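Local structure of 5' nucleotidase family protein (Staphylococcus aureus subsp. aureus, 4Q7F) at residues G108-N113 and Y384-T389; Y114-L119 and S140-N145; Q165-W170 and E174-L179. The protein belongs to the 5' nucleotidase family and joins a calcineurin-like phosphoesterase domain, which carries manganese and magnesium, to a C-terminal nucleotidase domain. All coordinates share one frame; numbering follows the deposited sequence.

In the fold
Along the chain, 108-113 comes first, in the loop between strand 104-105 and helix 116-125. It runs directly into 114-119, which starts that helix. Interaction 2 closes a short loop when 140-145 comes back to the helix start. Interaction 3 follows in series and closes a tighter loop, between 165-170 and 174-179. Interaction 1 closes last, when 384-389 meets 108-113. Its long loop holds the other two. Interactions 2 and 3 lie within the calcineurin-like phosphoesterase part, and interaction 1 joins that part to the C-terminal 5'-nucleotidase part. F112 touches L119, L142 and L179, so its ring meets segments of interactions 2 and 3. Interactions 1 and 3 also share the bound ligand.

Interaction 1: G108-N113 and Y384-T389; sequences GNHEFN and YPFPNT. With MG (magnesium ion), chain B; 3D1 ((2R,3S,5R)-5-(6-amino-9H-purin-9-yl)-tetrahydro-2-(hydroxymethyl)furan-3-ol), chain D.
H110 brings the CE1 corner of its imidazole to 4.2 Å from CE1 of F386, and the two rings meet obliquely. Beside them, N113 and P387 cross at about a right angle, with N113 OD1 4.0 Å from P387 CD. The direct contact is small. The ligand 3D1 does most of the bridging. Its purine lies over one face of F386, where CD1 of the phenyl ring comes to 3.5 Å from ligand C2. N388 pairs with the N1/N6 edge of the purine through both ends of its amide. ND2 donates to ligand N1 at 2.8 Å, nearly straight at 168°. OD1 accepts from ligand N6 at 2.9 Å. On the other segment, H110 NE2 is hydrogen-bonded to ligand O3' at 2.8 Å. H110 ND1 donates to N113 OD1 at 2.8 Å, within the ring plane but tilted 31° from the carbonyl plane of N113. The bonds at ND1 and NE2 together fix the rotation of the imidazole. N113 is held in turn by E171, through ND2. N109 OD1 binds magnesium at 2.3 Å. D72, H207, H247 and a water complete that site, and the water also bonds O3'. The chemistry is divided: one segment holds the metal and sugar end, the other recognises the base, and the pocket forms where the two domains face each other.

Interaction 2: Y114-L119 and S140-N145; sequences YGLPYL and STLTDN
L116 and L142 are the closest pair of the two backbones, with their CA atoms 9.9 Å apart. At that spacing the main chains do not meet, and leucine side chains fill the gap. Segment 114-119 turns into a helix. G115 is its N-cap residue and has a positive phi (102°), a backbone shape that suits glycine. The first helical bond runs from L119 N to G115 O. Segment 140-145 leaves a short strand and continues as a loop. T141 OG1 donates to T143 O at 2.6 Å, nearly along the C=O axis. T143 OG1 donates to N145 O at 2.9 Å, from above the carbonyl plane. The first of these bonds spans L142, and the second holds the chain just after it.

L142 points at the helix and forks over it. Its CD1 meets CD1 of L116 at 4.1 Å, and its CD2 meets CD2 of L119 at 4.3 Å. With CG opposite the backbone N (chi1 167°), the side chain is extended and both methyls arrive at the helix. The L116 and L142 side chains lie alongside one another, running in opposite senses. The contact is purely apolar. F112 extends it, touching CD2 of both L119 and L142 with its ring.

Strand 140-141 is an outer strand of a small antiparallel sheet, next to strand 135-137. L116 and L142 both touch E137 of that strand. L142 also packs on K120 and T143 on L123, so the loop follows helix 116-125 beyond its first residues.

Interaction 3: Q165-W170 and E174-L179; sequences QFIPHW and EHIQSL. With 3D1 ((2R,3S,5R)-5-(6-amino-9H-purin-9-yl)-tetrahydro-2-(hydroxymethyl)furan-3-ol), chain D.
I176 puts its CD1 methyl 3.8 Å from CA of P168 and 4.3 Å from CG of the proline ring. Its other branch, CG2, meets CG2 of I167 at 4.1 Å. The isoleucine thus covers two successive residues with its two branches. This follows from its first torsion (chi1 62°), which sets CG1 between the backbone N and carbonyl carbon and CG2 beside the N. The contact is apolar throughout.

Backbone bonds shape both sides. I167 and P168 lie in a 3-10 turn, held by H169 N to F166 O and W170 N to I167 O. I176 opens a type I beta turn that closes with L179 N on I176 O at 2.9 Å. Further out, the rings of F166 and H169 lie over each other. F166 CZ sits 3.5 Å above the H169 ring plane, over its centre. F166 O lies over one face of the W170 indole. The opposite face carries C5' of the ligand 3D1, and W170 CZ2 is 3.5 Å from ligand O5'. The 3-10 segment thus leads straight into W170, which lines the ligand pocket.

I167, P168 and I176 all rest on F181 of strand 179-181, and I167 also reaches I135 of strand 135-137. L179, at the start of strand 179-181, packs on F112 and on L116 of helix 116-125.

Interaction 1: G108-N113 and Y384-T389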
loop_
_atom_site.group_PDB
_atom_site.type_symbol
_atom_site.label_atom_id
_atom_site.label_comp_id
_atom_site.label_asym_id
_atom_site.label_seq_id
_atom_site.Cartn_x
_atom_site.Cartn_y
_atom_site.Cartn_z
ATOM N N GLY A 108 -8.060 -0.547 5.932
ATOM C CA GLY A 108 -6.939 0.121 5.296
ATOM C C GLY A 108 -7.421 0.654 3.954
ATOM O O GLY A 108 -8.519 0.317 3.503
ATOM N N ASN A 109 -6.618 1.511 3.308
ATOM C CA ASN A 109 -7.018 2.060 2.034
ATOM C C ASN A 109 -7.228 1.034 0.924
ATOM O O ASN A 109 -8.098 1.216 0.072
ATOM C CB ASN A 109 -6.029 3.140 1.545
ATOM C CG ASN A 109 -4.606 2.627 1.440
ATOM O OD1 ASN A 109 -3.972 2.311 2.450
ATOM N ND2 ASN A 109 -4.074 2.606 0.224
ATOM N N HIS A 110 -6.426 -0.021 0.915
ATOM C CA HIS A 110 -6.523 -1.065 -0.108
ATOM C C HIS A 110 -7.760 -1.936 -0.009
ATOM O O HIS A 110 -8.072 -2.685 -0.937
ATOM C CB HIS A 110 -5.211 -1.873 -0.181
ATOM C CG HIS A 110 -4.050 -1.045 -0.621
ATOM N ND1 HIS A 110 -3.869 -0.681 -1.935
ATOM C CD2 HIS A 110 -3.048 -0.452 0.075
ATOM C CE1 HIS A 110 -2.791 0.075 -2.038
ATOM N NE2 HIS A 110 -2.290 0.251 -0.828
ATOM N N GLU A 111 -8.481 -1.840 1.109
ATOM C CA GLU A 111 -9.765 -2.528 1.218
ATOM C C GLU A 111 -10.804 -2.020 0.228
ATOM O O GLU A 111 -11.814 -2.685 -0.003
ATOM C CB GLU A 111 -10.329 -2.443 2.633
ATOM C CG GLU A 111 -10.016 -3.679 3.462
ATOM C CD GLU A 111 -8.566 -3.754 3.862
ATOM O OE1 GLU A 111 -7.826 -4.516 3.216
ATOM O OE2 GLU A 111 -8.169 -3.027 4.788
ATOM N N PHE A 112 -10.561 -0.832 -0.351
ATOM C CA PHE A 112 -11.463 -0.245 -1.332
ATOM C C PHE A 112 -11.065 -0.528 -2.798
ATOM O O PHE A 112 -11.858 -0.287 -3.703
ATOM C CB PHE A 112 -11.549 1.278 -1.091
ATOM C CG PHE A 112 -12.097 1.640 0.272
ATOM C CD1 PHE A 112 -13.472 1.794 0.467
ATOM C CD2 PHE A 112 -11.244 1.797 1.370
ATOM C CE1 PHE A 112 -13.984 2.122 1.713
ATOM C CE2 PHE A 112 -11.754 2.102 2.630
ATOM C CZ PHE A 112 -13.123 2.290 2.794
ATOM N N ASN A 113 -9.850 -1.052 -3.014
ATOM C CA ASN A 113 -9.301 -1.306 -4.348
ATOM C C ASN A 113 -10.169 -2.103 -5.301
ATOM O O ASN A 113 -9.989 -1.992 -6.495
ATOM C CB ASN A 113 -7.955 -2.073 -4.269
ATOM C CG ASN A 113 -6.752 -1.192 -3.909
ATOM O OD1 ASN A 113 -5.619 -1.690 -3.906
ATOM N ND2 ASN A 113 -6.970 0.096 -3.648
ATOM N N TYR A 384 3.258 -5.535 -12.619
ATOM C CA TYR A 384 2.146 -4.591 -12.407
ATOM C C TYR A 384 1.312 -5.141 -11.263
ATOM O O TYR A 384 0.284 -5.749 -11.514
ATOM C CB TYR A 384 1.262 -4.400 -13.665
ATOM C CG TYR A 384 0.699 -3.012 -13.653
ATOM C CD1 TYR A 384 -0.317 -2.664 -12.783
ATOM C CD2 TYR A 384 1.292 -2.005 -14.409
ATOM C CE1 TYR A 384 -0.783 -1.367 -12.723
ATOM C CE2 TYR A 384 0.832 -0.704 -14.346
ATOM C CZ TYR A 384 -0.196 -0.394 -13.500
ATOM O OH TYR A 384 -0.653 0.888 -13.400
ATOM N N PRO A 385 1.721 -4.880 -10.009
ATOM C CA PRO A 385 1.048 -5.474 -8.851
ATOM C C PRO A 385 -0.158 -4.717 -8.295
ATOM O O PRO A 385 -0.664 -5.107 -7.257
ATOM C CB PRO A 385 2.159 -5.514 -7.797
ATOM C CG PRO A 385 2.991 -4.305 -8.111
ATOM C CD PRO A 385 2.857 -4.035 -9.593
ATOM N N PHE A 386 -0.618 -3.665 -8.971
ATOM C CA PHE A 386 -1.795 -2.953 -8.486
ATOM C C PHE A 386 -2.958 -3.102 -9.450
ATOM O O PHE A 386 -2.751 -3.250 -10.661
ATOM C CB PHE A 386 -1.471 -1.484 -8.257
ATOM C CG PHE A 386 -0.485 -1.258 -7.157
ATOM C CD1 PHE A 386 -0.862 -1.424 -5.822
ATOM C CD2 PHE A 386 0.811 -0.873 -7.437
ATOM C CE1 PHE A 386 0.046 -1.222 -4.800
ATOM C CE2 PHE A 386 1.719 -0.658 -6.417
ATOM C CZ PHE A 386 1.341 -0.831 -5.103
ATOM N N PRO A 387 -4.196 -3.024 -8.935
ATOM C CA PRO A 387 -5.337 -3.106 -9.844
ATOM C C PRO A 387 -5.733 -1.718 -10.411
ATOM O O PRO A 387 -6.862 -1.254 -10.254
ATOM C CB PRO A 387 -6.418 -3.733 -8.968
ATOM C CG PRO A 387 -6.095 -3.276 -7.575
ATOM C CD PRO A 387 -4.620 -2.998 -7.519
ATOM N N ASN A 388 -4.791 -1.071 -11.083
ATOM C CA ASN A 388 -5.023 0.230 -11.690
ATOM C C ASN A 388 -5.607 0.149 -13.100
ATOM O O ASN A 388 -5.227 -0.723 -13.887
ATOM C CB ASN A 388 -3.723 0.970 -11.914
ATOM C CG ASN A 388 -2.936 1.230 -10.654
ATOM O OD1 ASN A 388 -1.692 1.258 -10.701
ATOM N ND2 ASN A 388 -3.609 1.437 -9.554
ATOM N N THR A 389 -6.494 1.094 -13.411
ATOM C CA THR A 389 -7.032 1.243 -14.748
ATOM C C THR A 389 -6.317 2.502 -15.235
ATOM O O THR A 389 -5.451 3.040 -14.524
ATOM C CB THR A 389 -8.544 1.397 -14.759
ATOM O OG1 THR A 389 -8.887 2.482 -13.906
ATOM C CG2 THR A 389 -9.231 0.112 -14.240
HETATM MG MG MG B . -2.297 1.334 3.606
HETATM O "O5'" 3D1 D . 0.497 5.996 0.267
HETATM C "C5'" 3D1 D . 0.264 5.390 -1.001
HETATM C "C4'" 3D1 D . -0.416 4.042 -0.833
HETATM O "O4'" 3D1 D . -0.849 3.644 -2.125
HETATM C "C1'" 3D1 D . -0.118 2.511 -2.604
HETATM N N9 3D1 D . 0.221 2.718 -4.039
HETATM C C4 3D1 D . -0.628 2.407 -5.008
HETATM N N3 3D1 D . -1.876 1.885 -5.023
HETATM C C2 3D1 D . -2.512 1.674 -6.191
HETATM N N1 3D1 D . -1.960 1.977 -7.397
HETATM C C6 3D1 D . -0.721 2.506 -7.518
HETATM N N6 3D1 D . -0.208 2.797 -8.745
HETATM C C5 3D1 D . 0.031 2.773 -6.273
HETATM N N7 3D1 D . 1.243 3.266 -5.943
HETATM C C8 3D1 D . 1.348 3.243 -4.590
HETATM C "C2'" 3D1 D . 1.051 2.312 -1.650
HETATM C "C3'" 3D1 D . 0.481 2.900 -0.372
HETATM O "O3'" 3D1 D . -0.308 1.885 0.285
HETATM O O HOH W 1 -0.155 0.908 2.827
#

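Interaction 2: Y114-L119 and S140-N145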
loop_
_atom_site.group_PDB
_atom_site.type_symbol
_atom_site.label_atom_id
_atom_site.label_comp_id
_atom_site.label_asym_id
_atom_site.label_seq_id
_atom_site.Cartn_x
_atom_site.Cartn_y
_atom_site.Cartn_z
ATOM N N TYR A 114 -11.054 -2.949 -4.788
ATOM C CA TYR A 114 -11.883 -3.778 -5.660
ATOM C C TYR A 114 -13.352 -3.388 -5.657
ATOM O O TYR A 114 -14.199 -4.159 -6.113
ATOM C CB TYR A 114 -11.758 -5.247 -5.242
ATOM C CG TYR A 114 -10.348 -5.805 -5.303
ATOM C CD1 TYR A 114 -9.691 -5.947 -6.516
ATOM C CD2 TYR A 114 -9.689 -6.213 -4.147
ATOM C CE1 TYR A 114 -8.416 -6.469 -6.581
ATOM C CE2 TYR A 114 -8.411 -6.740 -4.196
ATOM C CZ TYR A 114 -7.779 -6.872 -5.410
ATOM O OH TYR A 114 -6.505 -7.410 -5.456
ATOM N N GLY A 115 -13.665 -2.201 -5.151
ATOM C CA GLY A 115 -15.043 -1.737 -5.112
ATOM C C GLY A 115 -15.709 -1.862 -3.755
ATOM O O GLY A 115 -15.330 -2.698 -2.930
ATOM N N LEU A 116 -16.736 -1.038 -3.536
ATOM C CA LEU A 116 -17.417 -1.015 -2.270
ATOM C C LEU A 116 -18.228 -2.286 -1.997
ATOM O O LEU A 116 -18.207 -2.773 -0.872
ATOM C CB LEU A 116 -18.267 0.249 -2.136
ATOM C CG LEU A 116 -18.729 0.574 -0.716
ATOM C CD1 LEU A 116 -17.527 0.710 0.205
ATOM C CD2 LEU A 116 -19.580 1.850 -0.683
ATOM N N PRO A 117 -18.944 -2.830 -3.015
ATOM C CA PRO A 117 -19.698 -4.065 -2.802
ATOM C C PRO A 117 -18.811 -5.254 -2.413
ATOM O O PRO A 117 -19.207 -6.078 -1.584
ATOM C CB PRO A 117 -20.373 -4.320 -4.162
ATOM C CG PRO A 117 -20.437 -2.998 -4.812
ATOM C CD PRO A 117 -19.215 -2.247 -4.342
ATOM N N TYR A 118 -17.636 -5.352 -3.017
ATOM C CA TYR A 118 -16.697 -6.412 -2.687
ATOM C C TYR A 118 -16.293 -6.266 -1.204
ATOM O O TYR A 118 -16.334 -7.228 -0.459
ATOM C CB TYR A 118 -15.494 -6.344 -3.607
ATOM C CG TYR A 118 -14.508 -7.475 -3.450
ATOM C CD1 TYR A 118 -14.718 -8.707 -4.076
ATOM C CD2 TYR A 118 -13.346 -7.302 -2.720
ATOM C CE1 TYR A 118 -13.797 -9.730 -3.947
ATOM C CE2 TYR A 118 -12.424 -8.302 -2.604
ATOM C CZ TYR A 118 -12.653 -9.517 -3.206
ATOM O OH TYR A 118 -11.709 -10.504 -3.059
ATOM N N LEU A 119 -15.993 -5.037 -0.776
ATOM C CA LEU A 119 -15.627 -4.775 0.621
ATOM C C LEU A 119 -16.776 -5.103 1.582
ATOM O O LEU A 119 -16.586 -5.837 2.565
ATOM C CB LEU A 119 -15.197 -3.327 0.808
ATOM C CG LEU A 119 -14.829 -2.925 2.239
ATOM C CD1 LEU A 119 -13.748 -3.843 2.811
ATOM C CD2 LEU A 119 -14.392 -1.473 2.303
ATOM N N SER A 140 -23.916 7.965 8.252
ATOM C CA SER A 140 -23.477 7.092 9.337
ATOM C C SER A 140 -22.159 6.418 8.926
ATOM O O SER A 140 -21.717 6.564 7.785
ATOM C CB SER A 140 -24.545 6.050 9.693
ATOM O OG SER A 140 -24.695 5.101 8.654
ATOM N N THR A 141 -21.529 5.722 9.860
ATOM C CA THR A 141 -20.272 5.047 9.573
ATOM C C THR A 141 -20.490 3.913 8.569
ATOM O O THR A 141 -21.524 3.257 8.575
ATOM C CB THR A 141 -19.599 4.506 10.851
ATOM O OG1 THR A 141 -20.515 3.649 11.557
ATOM C CG2 THR A 141 -19.165 5.663 11.766
ATOM N N LEU A 142 -19.527 3.741 7.674
ATOM C CA LEU A 142 -19.558 2.660 6.693
ATOM C C LEU A 142 -19.664 1.336 7.444
ATOM O O LEU A 142 -20.501 0.501 7.115
ATOM C CB LEU A 142 -18.298 2.695 5.827
ATOM C CG LEU A 142 -18.006 1.467 4.960
ATOM C CD1 LEU A 142 -19.134 1.150 3.991
ATOM C CD2 LEU A 142 -16.694 1.671 4.223
ATOM N N THR A 143 -18.807 1.161 8.454
ATOM C CA THR A 143 -18.825 -0.045 9.305
ATOM C C THR A 143 -19.904 0.077 10.364
ATOM O O THR A 143 -20.341 1.188 10.698
ATOM C CB THR A 143 -17.473 -0.303 10.011
ATOM O OG1 THR A 143 -17.044 0.858 10.752
ATOM C CG2 THR A 143 -16.411 -0.656 9.005
ATOM N N ASP A 144 -20.359 -1.065 10.874
ATOM C CA ASP A 144 -21.372 -1.065 11.923
ATOM C C ASP A 144 -20.937 -0.206 13.106
ATOM O O ASP A 144 -21.726 0.552 13.646
ATOM C CB ASP A 144 -21.663 -2.491 12.415
ATOM C CG ASP A 144 -22.339 -3.353 11.360
ATOM O OD1 ASP A 144 -22.850 -2.806 10.374
ATOM O OD2 ASP A 144 -22.366 -4.586 11.519
ATOM N N ASN A 145 -19.685 -0.337 13.518
ATOM C CA ASN A 145 -19.184 0.430 14.649
ATOM C C ASN A 145 -17.782 0.939 14.437
ATOM O O ASN A 145 -17.052 0.461 13.575
ATOM C CB ASN A 145 -19.187 -0.425 15.906
ATOM C CG ASN A 145 -20.574 -0.636 16.476
ATOM O OD1 ASN A 145 -21.164 0.273 17.045
ATOM N ND2 ASN A 145 -21.073 -1.847 16.368
#

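Interaction 3: Q165-W170 and E174-L179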
loop_
_atom_site.group_PDB
_atom_site.type_symbol
_atom_site.label_atom_id
_atom_site.label_comp_id
_atom_site.label_asym_id
_atom_site.label_seq_id
_atom_site.Cartn_x
_atom_site.Cartn_y
_atom_site.Cartn_z
ATOM N N GLN A 165 -7.334 9.404 6.155
ATOM C CA GLN A 165 -8.341 10.172 5.430
ATOM C C GLN A 165 -7.980 10.390 3.962
ATOM O O GLN A 165 -8.826 10.807 3.195
ATOM C CB GLN A 165 -8.501 11.561 6.072
ATOM C CG GLN A 165 -7.277 12.465 5.907
ATOM C CD GLN A 165 -7.362 13.733 6.731
ATOM O OE1 GLN A 165 -8.405 14.356 6.808
ATOM N NE2 GLN A 165 -6.250 14.131 7.335
ATOM N N PHE A 166 -6.774 10.009 3.560
ATOM C CA PHE A 166 -6.240 10.385 2.238
ATOM C C PHE A 166 -6.721 9.537 1.059
ATOM O O PHE A 166 -6.287 9.746 -0.052
ATOM C CB PHE A 166 -4.711 10.342 2.322
ATOM C CG PHE A 166 -4.016 11.470 1.617
ATOM C CD1 PHE A 166 -4.127 12.756 2.108
ATOM C CD2 PHE A 166 -3.182 11.239 0.538
ATOM C CE1 PHE A 166 -3.470 13.804 1.501
ATOM C CE2 PHE A 166 -2.508 12.284 -0.067
ATOM C CZ PHE A 166 -2.664 13.571 0.408
ATOM N N ILE A 167 -7.623 8.595 1.311
ATOM C CA ILE A 167 -8.152 7.698 0.278
ATOM C C ILE A 167 -8.592 8.363 -1.055
ATOM O O ILE A 167 -8.339 7.784 -2.119
ATOM C CB ILE A 167 -9.228 6.761 0.871
ATOM C CG1 ILE A 167 -8.564 5.809 1.888
ATOM C CG2 ILE A 167 -9.907 5.967 -0.234
ATOM C CD1 ILE A 167 -9.493 4.965 2.772
ATOM N N PRO A 168 -9.253 9.560 -1.016
ATOM C CA PRO A 168 -9.617 10.236 -2.263
ATOM C C PRO A 168 -8.449 10.543 -3.187
ATOM O O PRO A 168 -8.651 10.680 -4.389
ATOM C CB PRO A 168 -10.283 11.540 -1.775
ATOM C CG PRO A 168 -10.900 11.141 -0.473
ATOM C CD PRO A 168 -9.864 10.233 0.146
ATOM N N HIS A 169 -7.237 10.639 -2.641
ATOM C CA HIS A 169 -6.062 10.910 -3.465
ATOM C C HIS A 169 -5.524 9.672 -4.172
ATOM O O HIS A 169 -4.580 9.786 -4.958
ATOM C CB HIS A 169 -4.951 11.498 -2.607
ATOM C CG HIS A 169 -5.264 12.857 -2.064
ATOM N ND1 HIS A 169 -4.731 14.006 -2.598
ATOM C CD2 HIS A 169 -6.052 13.249 -1.035
ATOM C CE1 HIS A 169 -5.180 15.052 -1.927
ATOM N NE2 HIS A 169 -5.976 14.619 -0.968
ATOM N N TRP A 170 -6.133 8.504 -3.934
ATOM C CA TRP A 170 -5.638 7.267 -4.539
ATOM C C TRP A 170 -6.650 6.375 -5.266
ATOM O O TRP A 170 -6.349 5.791 -6.308
ATOM C CB TRP A 170 -5.017 6.352 -3.453
ATOM C CG TRP A 170 -4.002 7.007 -2.540
ATOM C CD1 TRP A 170 -2.943 7.810 -2.912
ATOM C CD2 TRP A 170 -3.925 6.874 -1.121
ATOM N NE1 TRP A 170 -2.236 8.201 -1.794
ATOM C CE2 TRP A 170 -2.819 7.633 -0.686
ATOM C CE3 TRP A 170 -4.695 6.185 -0.161
ATOM C CZ2 TRP A 170 -2.468 7.727 0.658
ATOM C CZ3 TRP A 170 -4.342 6.286 1.162
ATOM C CH2 TRP A 170 -3.252 7.056 1.567
ATOM N N GLU A 174 -15.346 5.838 -8.588
ATOM C CA GLU A 174 -16.550 5.023 -8.486
ATOM C C GLU A 174 -16.560 4.132 -7.235
ATOM O O GLU A 174 -17.630 3.791 -6.747
ATOM C CB GLU A 174 -16.818 4.208 -9.770
ATOM C CG GLU A 174 -15.679 3.371 -10.345
ATOM C CD GLU A 174 -14.695 4.162 -11.225
ATOM O OE1 GLU A 174 -14.282 5.276 -10.863
ATOM O OE2 GLU A 174 -14.306 3.642 -12.285
ATOM N N HIS A 175 -15.386 3.776 -6.701
ATOM C CA HIS A 175 -15.322 2.939 -5.507
ATOM C C HIS A 175 -15.628 3.664 -4.201
ATOM O O HIS A 175 -15.964 3.014 -3.215
ATOM C CB HIS A 175 -13.972 2.236 -5.346
ATOM C CG HIS A 175 -13.657 1.273 -6.438
ATOM N ND1 HIS A 175 -12.387 0.779 -6.648
ATOM C CD2 HIS A 175 -14.426 0.763 -7.424
ATOM C CE1 HIS A 175 -12.403 -0.037 -7.683
ATOM N NE2 HIS A 175 -13.623 -0.049 -8.181
ATOM N N ILE A 176 -15.534 4.989 -4.189
ATOM C CA ILE A 176 -15.753 5.741 -2.955
ATOM C C ILE A 176 -16.765 6.871 -3.057
ATOM O O ILE A 176 -16.882 7.657 -2.126
ATOM C CB ILE A 176 -14.438 6.376 -2.456
ATOM C CG1 ILE A 176 -13.894 7.372 -3.500
ATOM C CG2 ILE A 176 -13.403 5.307 -2.194
ATOM C CD1 ILE A 176 -12.679 8.141 -3.037
ATOM N N GLN A 177 -17.489 6.936 -4.168
ATOM C CA GLN A 177 -18.414 8.060 -4.464
ATOM C C GLN A 177 -19.441 8.450 -3.386
ATOM O O GLN A 177 -19.819 9.621 -3.294
ATOM C CB GLN A 177 -19.086 7.859 -5.853
ATOM C CG GLN A 177 -19.894 6.568 -6.031
ATOM C CD GLN A 177 -21.245 6.589 -5.333
ATOM O OE1 GLN A 177 -21.858 7.646 -5.160
ATOM N NE2 GLN A 177 -21.734 5.415 -4.960
ATOM N N SER A 178 -19.878 7.491 -2.576
ATOM C CA SER A 178 -20.870 7.745 -1.527
ATOM C C SER A 178 -20.245 7.938 -0.146
ATOM O O SER A 178 -20.960 8.085 0.855
ATOM C CB SER A 178 -21.829 6.555 -1.451
ATOM O OG SER A 178 -21.117 5.361 -1.148
ATOM N N LEU A 179 -18.918 7.965 -0.089
ATOM C CA LEU A 179 -18.225 8.021 1.182
ATOM C C LEU A 179 -17.667 9.379 1.527
ATOM O O LEU A 179 -17.324 10.165 0.655
ATOM C CB LEU A 179 -17.052 7.007 1.181
ATOM C CG LEU A 179 -17.376 5.567 0.753
ATOM C CD1 LEU A 179 -16.131 4.698 0.890
ATOM C CD2 LEU A 179 -18.524 4.985 1.547
HETATM O "O5'" 3D1 D . 0.497 5.996 0.267
HETATM C "C5'" 3D1 D . 0.264 5.390 -1.001
HETATM C "C4'" 3D1 D . -0.416 4.042 -0.833
HETATM O "O4'" 3D1 D . -0.849 3.644 -2.125
HETATM C "C1'" 3D1 D . -0.118 2.511 -2.604
HETATM N N9 3D1 D . 0.221 2.718 -4.039
HETATM C C4 3D1 D . -0.628 2.407 -5.008
HETATM N N3 3D1 D . -1.876 1.885 -5.023
HETATM C C2 3D1 D . -2.512 1.674 -6.191
HETATM N N1 3D1 D . -1.960 1.977 -7.397
HETATM C C6 3D1 D . -0.721 2.506 -7.518
HETATM N N6 3D1 D . -0.208 2.797 -8.745
HETATM C C5 3D1 D . 0.031 2.773 -6.273
HETATM N N7 3D1 D . 1.243 3.266 -5.943
HETATM C C8 3D1 D . 1.348 3.243 -4.590
HETATM C "C2'" 3D1 D . 1.051 2.312 -1.650
HETATM C "C3'" 3D1 D . 0.481 2.900 -0.372
HETATM O "O3'" 3D1 D . -0.308 1.885 0.285
#